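Local coordinates for sensor protein (Rhodopseudomonas palustris, PDB 2OOL) that senses light through a biliverdin-derived chromophore bound in its chromophore-binding domain and, as a whole protein, probably relays the signal as a histidine kinase, at residues Val62-Leu65 against Leu66-Pro69; Ala84-Ala87 against Ala88-Thr91; Ser171-Arg174 against Arg175-Phe179; Glu198-Asp201 against Ser202-Ser206; Arg304-Tyr308 against Glu309-Ala313. All coordinates share one frame; numbering follows the deposited sequence. Where two conformers were deposited one is given.

Contact 1 of 5, residues Val62-Leu65 against Leu66-Pro69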
loop_
_atom_site.group_PDB
_atom_site.type_symbol
_atom_site.label_atom_id
_atom_site.label_comp_id
_atom_site.label_asym_id
_atom_site.label_seq_id
_atom_site.Cartn_x
_atom_site.Cartn_y
_atom_site.Cartn_z
ATOM N N VAL A 62 1.816 8.059 32.285
ATOM C CA VAL A 62 2.724 9.145 31.941
ATOM C C VAL A 62 3.757 9.428 33.056
ATOM O O VAL A 62 4.837 9.922 32.765
ATOM C CB VAL A 62 1.903 10.390 31.562
ATOM C CG1 VAL A 62 2.670 11.605 31.644
ATOM C CG2 VAL A 62 1.322 10.172 30.138
ATOM N N GLU A 63 3.439 9.083 34.304
ATOM C CA GLU A 63 4.391 9.208 35.408
ATOM C C GLU A 63 5.672 8.438 35.117
ATOM O O GLU A 63 6.773 8.901 35.442
ATOM C CB GLU A 63 3.776 8.711 36.722
ATOM C CG GLU A 63 4.769 8.571 37.869
ATOM C CD GLU A 63 4.140 8.870 39.239
ATOM O OE1 GLU A 63 3.170 8.185 39.649
ATOM O OE2 GLU A 63 4.621 9.808 39.898
ATOM N N ASP A 64 5.551 7.273 34.493
ATOM C CA ASP A 64 6.741 6.542 34.158
ATOM C C ASP A 64 7.463 7.150 32.961
ATOM O O ASP A 64 8.646 6.901 32.771
ATOM C CB ASP A 64 6.426 5.090 33.848
ATOM C CG ASP A 64 5.502 4.461 34.865
ATOM O OD1 ASP A 64 5.787 4.559 36.090
ATOM O OD2 ASP A 64 4.490 3.874 34.422
ATOM N N LEU A 65 6.757 7.881 32.120
ATOM C CA LEU A 65 7.381 8.447 30.946
ATOM C C LEU A 65 8.234 9.609 31.376
ATOM O O LEU A 65 9.433 9.617 31.162
ATOM C CB LEU A 65 6.319 8.880 29.931
ATOM C CG LEU A 65 6.780 9.414 28.574
ATOM C CD1 LEU A 65 7.793 8.499 27.872
ATOM C CD2 LEU A 65 5.588 9.750 27.724
ATOM N N LEU A 66 7.596 10.576 32.034
ATOM C CA LEU A 66 8.190 11.872 32.358
ATOM C C LEU A 66 8.734 11.966 33.787
ATOM O O LEU A 66 9.406 12.924 34.092
ATOM C CB LEU A 66 7.125 12.966 32.145
ATOM C CG LEU A 66 6.593 12.968 30.708
ATOM C CD1 LEU A 66 5.396 13.854 30.562
ATOM C CD2 LEU A 66 7.701 13.362 29.720
ATOM N N ARG A 67 8.428 10.997 34.650
ATOM C CA ARG A 67 8.942 10.935 36.015
ATOM C C ARG A 67 8.367 12.031 36.918
ATOM O O ARG A 67 9.048 12.555 37.795
ATOM C CB ARG A 67 10.474 10.977 36.028
ATOM C CG ARG A 67 11.098 9.791 35.275
ATOM C CD ARG A 67 11.060 8.508 36.150
ATOM N NE ARG A 67 10.979 7.269 35.361
ATOM C CZ ARG A 67 10.303 6.171 35.725
ATOM N NH1 ARG A 67 9.599 6.134 36.869
ATOM N NH2 ARG A 67 10.299 5.103 34.927
ATOM N N GLN A 68 7.080 12.317 36.723
ATOM C CA GLN A 68 6.410 13.376 37.457
ATOM C C GLN A 68 4.987 12.941 37.806
ATOM O O GLN A 68 4.398 12.117 37.106
ATOM C CB GLN A 68 6.414 14.663 36.632
ATOM C CG GLN A 68 7.782 15.381 36.590
ATOM C CD GLN A 68 7.970 16.174 35.307
ATOM O OE1 GLN A 68 7.209 16.001 34.342
ATOM N NE2 GLN A 68 8.979 17.041 35.279
ATOM N N PRO A 69 4.446 13.457 38.936
ATOM C CA PRO A 69 3.061 13.111 39.267
ATOM C C PRO A 69 2.102 13.589 38.166
ATOM O O PRO A 69 2.243 14.713 37.679
ATOM C CB PRO A 69 2.803 13.867 40.580
ATOM C CG PRO A 69 4.147 14.204 41.140
ATOM C CD PRO A 69 5.056 14.339 39.954
#
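Val62 turns CG1 anti to its backbone N (chi1 160°), and Leu66 sets CG anti to its carbonyl carbon (chi1 -58°); CG1 of Val62 and CD1 of Leu66 thereby come alongside each other, 3.7 Å apart. The contact is the last turn of the short helix 62-66 in the PAS domain, ended by Arg67, whose positive phi turns the chain out of the helix. One good helical bond closes the turn, Leu66 N to Val62 O at 2.9 Å, nearly straight at 174°; the next, Arg67 N to Glu63 O at 2.8 Å, is weak. The two leucines lie side by side and, with Val62, face strands 44-48, 105-111 and 114-125. On the outer side, the bent Arg67 chain folds back until Asp64 O stands 3.0 Å above one face of its guanidinium, offset toward the rim, with no hydrogen bond made. The Asp64 carboxylate is near in charge only: its OD1 lies 4.2 Å from Arg67 NH1, well out of the guanidinium plane. Beyond Arg67, the chain passes back beside Glu63, where a CA-H...O contact joins Glu63 CA to Gln68 O at 3.4 Å.

Contact 2 of 5, residues Ala84-Ala87 against Ala88-Thr91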
loop_
_atom_site.group_PDB
_atom_site.type_symbol
_atom_site.label_atom_id
_atom_site.label_comp_id
_atom_site.label_asym_id
_atom_site.label_seq_id
_atom_site.Cartn_x
_atom_site.Cartn_y
_atom_site.Cartn_z
ATOM N N ALA A 84 11.374 20.742 19.639
ATOM C CA ALA A 84 10.899 21.875 18.860
ATOM C C ALA A 84 10.241 21.426 17.577
ATOM O O ALA A 84 9.105 21.796 17.324
ATOM C CB ALA A 84 12.047 22.834 18.568
ATOM N N ALA A 85 10.919 20.610 16.778
ATOM C CA ALA A 85 10.306 20.054 15.558
ATOM C C ALA A 85 8.968 19.363 15.807
ATOM O O ALA A 85 8.086 19.453 14.962
ATOM C CB ALA A 85 11.255 19.083 14.869
ATOM N N SER A 86 8.839 18.642 16.931
ATOM C CA SER A 86 7.628 17.869 17.237
ATOM C C SER A 86 6.499 18.822 17.691
ATOM O O SER A 86 5.364 18.623 17.303
ATOM C CB SER A 86 7.877 16.818 18.329
ATOM O OG SER A 86 8.680 15.755 17.833
ATOM N N ALA A 87 6.822 19.787 18.552
ATOM C CA ALA A 87 5.941 20.934 18.868
ATOM C C ALA A 87 5.407 21.558 17.583
ATOM O O ALA A 87 4.213 21.673 17.411
ATOM C CB ALA A 87 6.688 21.998 19.698
ATOM N N ALA A 88 6.299 21.906 16.660
ATOM C CA ALA A 88 5.882 22.524 15.396
ATOM C C ALA A 88 4.926 21.656 14.628
ATOM O O ALA A 88 3.922 22.145 14.122
ATOM C CB ALA A 88 7.091 22.873 14.527
ATOM N N ARG A 89 5.256 20.359 14.545
ATOM C CA ARG A 89 4.497 19.381 13.789
ATOM C C ARG A 89 3.089 19.130 14.353
ATOM O O ARG A 89 2.127 18.971 13.596
ATOM C CB ARG A 89 5.284 18.061 13.771
ATOM C CG ARG A 89 5.119 17.239 12.532
ATOM C CD ARG A 89 6.449 16.524 12.149
ATOM N NE ARG A 89 7.048 15.841 13.296
ATOM C CZ ARG A 89 8.355 15.681 13.503
ATOM N NH1 ARG A 89 9.249 16.163 12.663
ATOM N NH2 ARG A 89 8.772 15.056 14.597
ATOM N N LEU A 90 2.993 19.046 15.676
ATOM C CA LEU A 90 1.713 18.933 16.372
ATOM C C LEU A 90 0.862 20.172 16.086
ATOM O O LEU A 90 -0.274 20.071 15.600
ATOM C CB LEU A 90 1.951 18.786 17.863
ATOM C CG LEU A 90 0.751 18.646 18.808
ATOM C CD1 LEU A 90 -0.146 17.450 18.451
ATOM C CD2 LEU A 90 1.229 18.537 20.259
ATOM N N THR A 91 1.444 21.340 16.344
ATOM C CA THR A 91 0.752 22.613 16.095
ATOM C C THR A 91 0.281 22.676 14.632
ATOM O O THR A 91 -0.897 22.845 14.397
ATOM C CB THR A 91 1.608 23.787 16.506
ATOM O OG1 THR A 91 1.897 23.684 17.910
ATOM C CG2 THR A 91 0.890 25.084 16.280
#
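Thr91 reaches back one helical turn to Ala87, gripping its carbonyl oxygen twice. The torsion chi1 of -60° places OG1 anti to the carbonyl carbon of Thr91 and beside its own N, and from there the hydroxyl donates to Ala87 O at 3.1 Å. It arrives from above the carbonyl plane, 39° out of it, while Thr91 N takes the same oxygen at 3.0 Å. Two residues earlier, Arg89 has a first torsion (-148°) that departs from the staggered value; further bends at chi2 and chi3 curl the chain back over the preceding turn instead of letting it run outward. Ala85 O then stands 4.0 Å above one face of the guanidinium, over its centre. Arg89 NH2 comes 3.3 Å from Ser86 OG; NH2 bonds Arg106 O, and Ser86 OG bonds Asp108 N and Thr83 OG1. Lower on the same chain, Arg89 CB rests 3.3 Å from Ala85 O. Leu90 approaches Ser86 in a similar way: its CB lies 3.5 Å from Ser86 O, which also accepts the helical bond from Leu90 N. Regular helical bonds, such as Ala88 N to Ala84 O at 2.9 Å, run underneath. In the PAS domain, helix 84-94 lays Ser86 and Arg89 against the outermost strand 105-111, while Leu90 is buried on Ile78 and Leu82, Ala87 touches Ala79, and Thr91 meets Leu53.

Contact 3 of 5, residues Ser171-Arg174 against Arg175-Phe179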
loop_
_atom_site.group_PDB
_atom_site.type_symbol
_atom_site.label_atom_id
_atom_site.label_comp_id
_atom_site.label_asym_id
_atom_site.label_seq_id
_atom_site.Cartn_x
_atom_site.Cartn_y
_atom_site.Cartn_z
ATOM N N SER A 171 -6.177 -13.901 4.448
ATOM C CA SER A 171 -4.798 -14.309 4.220
ATOM C C SER A 171 -3.837 -13.125 4.043
ATOM O O SER A 171 -2.742 -13.123 4.582
ATOM C CB SER A 171 -4.713 -15.288 3.018
ATOM O OG SER A 171 -5.162 -14.635 1.844
ATOM N N GLU A 172 -4.236 -12.087 3.330
ATOM C CA GLU A 172 -3.368 -10.897 3.266
ATOM C C GLU A 172 -3.226 -10.206 4.624
ATOM O O GLU A 172 -2.148 -9.766 5.001
ATOM C CB GLU A 172 -3.868 -9.890 2.235
ATOM C CG GLU A 172 -3.075 -8.515 2.257
ATOM C CD GLU A 172 -1.690 -8.608 1.600
ATOM O OE1 GLU A 172 -1.351 -9.660 1.044
ATOM O OE2 GLU A 172 -0.943 -7.610 1.607
ATOM N N VAL A 173 -4.313 -10.110 5.364
ATOM C CA VAL A 173 -4.258 -9.557 6.713
ATOM C C VAL A 173 -3.310 -10.375 7.597
ATOM O O VAL A 173 -2.561 -9.807 8.390
ATOM C CB VAL A 173 -5.680 -9.395 7.339
ATOM C CG1 VAL A 173 -5.625 -9.202 8.846
ATOM C CG2 VAL A 173 -6.417 -8.187 6.736
ATOM N N ARG A 174 -3.299 -11.700 7.446
ATOM C CA ARG A 174 -2.395 -12.515 8.238
ATOM C C ARG A 174 -0.942 -12.260 7.825
ATOM O O ARG A 174 -0.064 -12.148 8.676
ATOM C CB ARG A 174 -2.711 -14.014 8.133
ATOM C CG ARG A 174 -1.985 -14.804 9.185
ATOM C CD ARG A 174 -2.411 -16.288 9.267
ATOM N NE ARG A 174 -2.071 -17.095 8.092
ATOM C CZ ARG A 174 -0.906 -17.716 7.884
ATOM N NH1 ARG A 174 0.095 -17.623 8.751
ATOM N NH2 ARG A 174 -0.746 -18.445 6.790
ATOM N N ARG A 175 -0.719 -12.149 6.518
ATOM C CA ARG A 175 0.587 -11.780 5.959
ATOM C C ARG A 175 1.221 -10.542 6.602
ATOM O O ARG A 175 2.409 -10.542 6.916
ATOM C CB ARG A 175 0.441 -11.487 4.466
ATOM C CG ARG A 175 1.665 -11.815 3.620
ATOM C CD ARG A 175 1.309 -11.727 2.134
ATOM N NE ARG A 175 0.727 -12.977 1.630
ATOM C CZ ARG A 175 -0.509 -13.158 1.143
ATOM N NH1 ARG A 175 -1.378 -12.168 1.031
ATOM N NH2 ARG A 175 -0.857 -14.377 0.709
ATOM N N ILE A 176 0.430 -9.502 6.818
ATOM C CA ILE A 176 0.985 -8.209 7.198
ATOM C C ILE A 176 0.877 -7.932 8.684
ATOM O O ILE A 176 1.514 -7.007 9.158
ATOM C CB ILE A 176 0.362 -7.064 6.367
ATOM C CG1 ILE A 176 -1.125 -6.895 6.693
ATOM C CG2 ILE A 176 0.553 -7.345 4.837
ATOM C CD1 ILE A 176 -1.802 -5.741 5.930
ATOM N N THR A 177 0.096 -8.723 9.415
ATOM C CA THR A 177 -0.043 -8.574 10.862
ATOM C C THR A 177 0.818 -9.570 11.626
ATOM O O THR A 177 1.212 -9.321 12.757
ATOM C CB THR A 177 -1.534 -8.706 11.345
ATOM O OG1 THR A 177 -2.091 -9.985 11.034
ATOM C CG2 THR A 177 -2.428 -7.630 10.741
ATOM N N GLY A 178 1.073 -10.723 11.020
ATOM C CA GLY A 178 1.702 -11.831 11.711
ATOM C C GLY A 178 0.862 -12.538 12.758
ATOM O O GLY A 178 1.377 -13.364 13.495
ATOM N N PHE A 179 -0.427 -12.229 12.845
ATOM C CA PHE A 179 -1.265 -12.813 13.897
ATOM C C PHE A 179 -1.512 -14.280 13.517
ATOM O O PHE A 179 -1.551 -14.641 12.338
ATOM C CB PHE A 179 -2.586 -12.042 14.079
ATOM C CG PHE A 179 -2.550 -10.951 15.144
ATOM C CD1 PHE A 179 -1.473 -10.059 15.260
ATOM C CD2 PHE A 179 -3.616 -10.799 16.002
ATOM C CE1 PHE A 179 -1.481 -9.065 16.207
ATOM C CE2 PHE A 179 -3.650 -9.799 16.953
ATOM C CZ PHE A 179 -2.575 -8.926 17.063
HETATM O O HOH W 1 0.545 -15.805 11.072
#
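Glu172 crosses Arg175 at about a right angle, its carboxylate lapping the guanidinium edge. The bend at chi2 swings OE1 to a short salt bridge, 2.5 Å from Arg175 NH1, met on the anti side of the oxygen with the two planes 44° apart; Ser171 O lies over one guanidinium face. The other oxygen, OE2, bonds Ser148 OG of helix 142-157 and touches Ile176 CG2 at 3.6 Å. A leucine in place of Glu172 would probably leave the Arg175 guanidinium free to turn and Ser148 without its partner. One turn on, helix 162-177 of the GAF domain ends. Thr177, with OG1 between its backbone N and carbonyl carbon (chi1 61°), bonds Val173 O at 2.7 Å from one face of the carbonyl, while Thr177 N takes it from the other at 3.0 Å. Gly178 then leaves the helix with positive phi (70°), its N still bound to Arg174 O. Arg174 runs outward from the helix: its CG comes 3.2 Å from Phe179 O, and NE forms a salt bridge to Asp199 on strand 193-200. A water lying in the guanidinium plane accepts from Arg174 NH1 at 3.0 Å and donates to Phe179 O at 2.7 Å.

Contact 4 of 5, residues Glu198-Asp201 against Ser202-Ser206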
loop_
_atom_site.group_PDB
_atom_site.type_symbol
_atom_site.label_atom_id
_atom_site.label_comp_id
_atom_site.label_asym_id
_atom_site.label_seq_id
_atom_site.Cartn_x
_atom_site.Cartn_y
_atom_site.Cartn_z
ATOM N N GLU A 198 -11.346 -18.087 6.966
ATOM C CA GLU A 198 -10.295 -18.210 7.958
ATOM C C GLU A 198 -8.946 -18.450 7.303
ATOM O O GLU A 198 -8.837 -19.225 6.394
ATOM C CB GLU A 198 -10.568 -19.391 8.871
ATOM C CG GLU A 198 -9.718 -19.411 10.129
ATOM C CD GLU A 198 -10.100 -20.567 11.029
ATOM O OE1 GLU A 198 -9.970 -21.723 10.557
ATOM O OE2 GLU A 198 -10.552 -20.300 12.192
ATOM N N ASP A 199 -7.916 -17.742 7.758
ATOM C CA ASP A 199 -6.546 -18.158 7.443
ATOM C C ASP A 199 -5.794 -18.178 8.741
ATOM O O ASP A 199 -5.845 -17.217 9.511
ATOM C CB ASP A 199 -5.894 -17.190 6.472
ATOM C CG ASP A 199 -4.670 -17.787 5.763
ATOM O OD1 ASP A 199 -4.726 -18.905 5.205
ATOM O OD2 ASP A 199 -3.634 -17.120 5.766
ATOM N N ARG A 200 -5.090 -19.272 8.983
ATOM C CA ARG A 200 -4.297 -19.444 10.193
ATOM C C ARG A 200 -2.965 -20.168 9.942
ATOM O O ARG A 200 -2.803 -20.925 8.964
ATOM C CB ARG A 200 -5.087 -20.228 11.235
ATOM C CG ARG A 200 -5.506 -21.555 10.782
ATOM C CD ARG A 200 -6.195 -22.346 11.876
ATOM N NE ARG A 200 -6.097 -23.756 11.529
ATOM C CZ ARG A 200 -6.750 -24.313 10.521
ATOM N NH1 ARG A 200 -7.589 -23.592 9.777
ATOM N NH2 ARG A 200 -6.575 -25.581 10.263
ATOM N N ASP A 201 -2.045 -19.947 10.880
ATOM C CA ASP A 201 -0.723 -20.571 10.877
ATOM C C ASP A 201 -0.842 -22.011 11.398
ATOM O O ASP A 201 -1.877 -22.404 11.939
ATOM C CB ASP A 201 0.235 -19.695 11.726
ATOM C CG ASP A 201 1.722 -20.072 11.546
ATOM O OD1 ASP A 201 2.057 -20.898 10.630
ATOM O OD2 ASP A 201 2.548 -19.534 12.330
ATOM N N SER A 202 0.196 -22.819 11.175
ATOM C CA SER A 202 0.221 -24.213 11.626
ATOM C C SER A 202 0.115 -24.320 13.146
ATOM O O SER A 202 0.693 -23.503 13.882
ATOM C CB SER A 202 1.547 -24.859 11.188
ATOM O OG SER A 202 2.602 -23.949 11.545
ATOM N N GLY A 203 -0.604 -25.342 13.612
ATOM C CA GLY A 203 -0.744 -25.608 15.051
ATOM C C GLY A 203 -2.040 -25.060 15.606
ATOM O O GLY A 203 -2.763 -25.751 16.337
ATOM N N ILE A 204 -2.355 -23.850 15.171
ATOM C CA ILE A 204 -3.498 -23.079 15.625
ATOM C C ILE A 204 -4.833 -23.759 15.341
ATOM O O ILE A 204 -5.093 -24.144 14.226
ATOM C CB ILE A 204 -3.487 -21.654 14.948
ATOM C CG1 ILE A 204 -2.112 -21.004 15.096
ATOM C CG2 ILE A 204 -4.558 -20.746 15.523
ATOM C CD1 ILE A 204 -1.554 -21.083 16.506
ATOM N N PRO A 205 -5.704 -23.857 16.354
ATOM C CA PRO A 205 -7.035 -24.402 16.119
ATOM C C PRO A 205 -7.930 -23.494 15.255
ATOM O O PRO A 205 -7.844 -22.248 15.337
ATOM C CB PRO A 205 -7.639 -24.512 17.531
ATOM C CG PRO A 205 -6.636 -24.014 18.489
ATOM C CD PRO A 205 -5.512 -23.411 17.748
ATOM N N SER A 206 -8.811 -24.138 14.501
ATOM C CA SER A 206 -9.753 -23.531 13.564
ATOM C C SER A 206 -11.119 -23.294 14.208
ATOM O O SER A 206 -11.603 -24.143 14.983
ATOM C CB SER A 206 -9.969 -24.485 12.387
ATOM O OG SER A 206 -10.864 -23.944 11.441
#
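Arg200 reaches from the end of strand 193-200 across the mouth of the following turn to Ile204 and Ser206. At CB the chain sets off with CG between the backbone N and carbonyl carbon (chi1 59°), then runs extended as far as NE. CD passes the CB of Ile204 and comes 3.2 Å from Ile204 O. NE donates to that same oxygen at 2.9 Å, a weak bond because the N-H is well off line (127°), though the oxygen sits at the guanidinium edge. Over one face of the group lies Ser206 CB, 3.6 Å above the plane. At the tip, NH1 forms a salt bridge with Glu198 OE1 at 3.1 Å, its hydrogen bond weak. Glu198 OE1 is also the anchor for Ser206: OG donates to it at 2.6 Å on the syn lone pair, while OE2 takes Leu207 N. Replacing Glu198 with an alanine would probably cost Ser206 OG and Leu207 N their acceptor and leave the Arg200 tip without its counter-charge. The turn opens with a second grip, where Asp201 OD1 accepts from Ser202 N at 2.7 Å and from Ser202 OG at 3.2 Å, both on the same face of the carboxylate. This is a loop of the GAF domain, with the Glu198 side chain about 7 Å from the bound chromophore. Polar bonds thus dominate within the turn, though Ile204 packs on Met278: one buried carboxylate bridges strand and loop, its negative charge likely to be balanced in part by Arg200, with Arg181 and Lys183 also beside it.

Contact 5 of 5, residues Arg304-Tyr308 against Glu309-Ala313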
loop_
_atom_site.group_PDB
_atom_site.type_symbol
_atom_site.label_atom_id
_atom_site.label_comp_id
_atom_site.label_asym_id
_atom_site.label_seq_id
_atom_site.Cartn_x
_atom_site.Cartn_y
_atom_site.Cartn_z
ATOM N N ARG A 304 0.719 -9.089 21.364
ATOM C CA ARG A 304 1.362 -8.583 20.165
ATOM C C ARG A 304 0.756 -7.293 19.615
ATOM O O ARG A 304 -0.484 -7.211 19.450
ATOM C CB ARG A 304 1.260 -9.629 19.102
ATOM C CG ARG A 304 1.907 -9.238 17.790
ATOM C CD ARG A 304 1.999 -10.466 16.863
ATOM N NE ARG A 304 2.563 -10.056 15.579
ATOM C CZ ARG A 304 3.729 -10.456 15.105
ATOM N NH1 ARG A 304 4.444 -11.349 15.759
ATOM N NH2 ARG A 304 4.154 -10.006 13.929
ATOM N N PHE A 305 1.626 -6.352 19.232
ATOM C CA PHE A 305 1.199 -5.039 18.764
ATOM C C PHE A 305 1.306 -4.947 17.263
ATOM O O PHE A 305 2.186 -5.534 16.656
ATOM C CB PHE A 305 2.052 -3.937 19.396
ATOM C CG PHE A 305 1.613 -2.523 19.034
ATOM C CD1 PHE A 305 2.415 -1.711 18.232
ATOM C CD2 PHE A 305 0.401 -2.020 19.485
ATOM C CE1 PHE A 305 2.033 -0.431 17.904
ATOM C CE2 PHE A 305 -0.009 -0.738 19.158
ATOM C CZ PHE A 305 0.830 0.076 18.353
ATOM N N VAL A 306 0.395 -4.199 16.674
ATOM C CA VAL A 306 0.382 -3.939 15.256
ATOM C C VAL A 306 0.373 -2.421 15.083
ATOM O O VAL A 306 -0.458 -1.718 15.704
ATOM C CB VAL A 306 -0.890 -4.604 14.562
ATOM C CG1 VAL A 306 -0.900 -4.355 13.053
ATOM C CG2 VAL A 306 -0.917 -6.086 14.828
ATOM N N SER A 307 1.325 -1.888 14.315
ATOM C CA SER A 307 1.488 -0.400 14.235
ATOM C C SER A 307 0.303 0.295 13.579
ATOM O O SER A 307 -0.471 -0.321 12.891
ATOM C CB SER A 307 2.747 -0.023 13.459
ATOM O OG SER A 307 2.522 -0.168 12.060
ATOM N N TYR A 308 0.159 1.602 13.763
ATOM C CA TYR A 308 -0.983 2.293 13.221
ATOM C C TYR A 308 -1.098 2.110 11.697
ATOM O O TYR A 308 -2.212 1.945 11.159
ATOM C CB TYR A 308 -0.867 3.761 13.521
ATOM C CG TYR A 308 -2.126 4.543 13.307
ATOM C CD1 TYR A 308 -3.125 4.538 14.260
ATOM C CD2 TYR A 308 -2.303 5.300 12.172
ATOM C CE1 TYR A 308 -4.274 5.282 14.082
ATOM C CE2 TYR A 308 -3.446 6.052 11.988
ATOM C CZ TYR A 308 -4.426 6.025 12.934
ATOM O OH TYR A 308 -5.577 6.775 12.765
ATOM N N GLU A 309 0.048 2.195 11.011
ATOM C CA GLU A 309 0.096 2.133 9.571
ATOM C C GLU A 309 -0.300 0.727 9.068
ATOM O O GLU A 309 -0.972 0.621 8.046
ATOM C CB GLU A 309 1.509 2.489 9.030
ATOM C CG GLU A 309 1.995 3.936 9.293
ATOM C CD GLU A 309 2.847 4.073 10.557
ATOM O OE1 GLU A 309 2.589 3.334 11.543
ATOM O OE2 GLU A 309 3.788 4.914 10.553
ATOM N N VAL A 310 0.086 -0.328 9.786
ATOM C CA VAL A 310 -0.374 -1.665 9.446
ATOM C C VAL A 310 -1.888 -1.818 9.618
ATOM O O VAL A 310 -2.547 -2.471 8.789
ATOM C CB VAL A 310 0.403 -2.768 10.167
ATOM C CG1 VAL A 310 -0.225 -4.161 9.865
ATOM C CG2 VAL A 310 1.889 -2.764 9.690
ATOM N N ARG A 311 -2.443 -1.188 10.649
ATOM C CA ARG A 311 -3.885 -1.158 10.883
ATOM C C ARG A 311 -4.596 -0.396 9.800
ATOM O O ARG A 311 -5.664 -0.838 9.366
ATOM C CB ARG A 311 -4.236 -0.652 12.311
ATOM C CG ARG A 311 -3.540 -1.526 13.378
ATOM C CD ARG A 311 -4.027 -1.471 14.812
ATOM N NE ARG A 311 -4.361 -0.170 15.367
ATOM C CZ ARG A 311 -3.497 0.659 15.972
ATOM N NH1 ARG A 311 -2.189 0.394 16.031
ATOM N NH2 ARG A 311 -3.936 1.781 16.497
ATOM N N GLN A 312 -4.026 0.711 9.313
ATOM C CA GLN A 312 -4.610 1.430 8.191
ATOM C C GLN A 312 -4.627 0.556 6.907
ATOM O O GLN A 312 -5.513 0.731 6.047
ATOM C CB GLN A 312 -3.874 2.719 7.884
ATOM C CG GLN A 312 -4.000 3.829 8.923
ATOM C CD GLN A 312 -3.191 5.055 8.523
ATOM O OE1 GLN A 312 -1.950 4.989 8.338
ATOM N NE2 GLN A 312 -3.882 6.161 8.346
ATOM N N ALA A 313 -3.636 -0.331 6.773
ATOM C CA ALA A 313 -3.570 -1.242 5.623
ATOM C C ALA A 313 -4.689 -2.287 5.698
ATOM O O ALA A 313 -5.381 -2.487 4.737
ATOM C CB ALA A 313 -2.208 -1.912 5.519
#
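The Arg311 guanidinium has Tyr308 CA over one face and Val306 O at its edge, where NH1 donates to it at 2.8 Å, in both the guanidinium and the carbonyl plane. The Tyr308 ring stands nearly perpendicular to the group (88°), with CD1 3.6 Å from Arg311 NH2. Toward Gln312 the same ring approaches obliquely: CE2 lies 3.6 Å from the amide CD, the planes 47° apart. Phe305 comes up to Arg311 NH1 from another direction, its CZ 3.8 Å away. Arg311 reaches Val306 by a bend at chi3, which folds the guanidinium back over the start of helix 308-332. That start is N-capped by Ser307, whose OG accepts a weak bond from Val310 N at 3.3 Å and also bonds Asp137. Beside the cap, Val306 CG1 and Val310 CG1 press to 3.3 Å, tighter than usual for carbons. The first turn closes through Arg311 N to Ser307 O at 3.1 Å. Toward the PAS domain, Arg311 NH2 forms a salt bridge with Glu134 on strand 128-134, joining the two domains; Val306 and Arg311 pack on Ile232 of strand 230-233, Tyr308 on Ile121 of strand 114-125, and Gln312 on Arg154 of the second subunit.

Overall arrangement
Contacts 1 and 2 lie in the PAS domain, their centres about 21 Å apart; both lean on strand 105-111 with mixed buried and exposed residues. Contacts 3, 4 and 5 belong to the GAF domain. Contact 3 is the hub, touching both others: an arginine–aspartate salt bridge joins it to contact 4, and Phe179 packs on Val306 of contact 5. Contact 4 is the most exposed, a polar turn; contact 5, nearest the centre of the chain, has no exposed touching residue and combines apolar packing with a buried arginine and a capped helix start. Contacts 1 and 3 end helices, whereas contact 2 lies in the first turns of one.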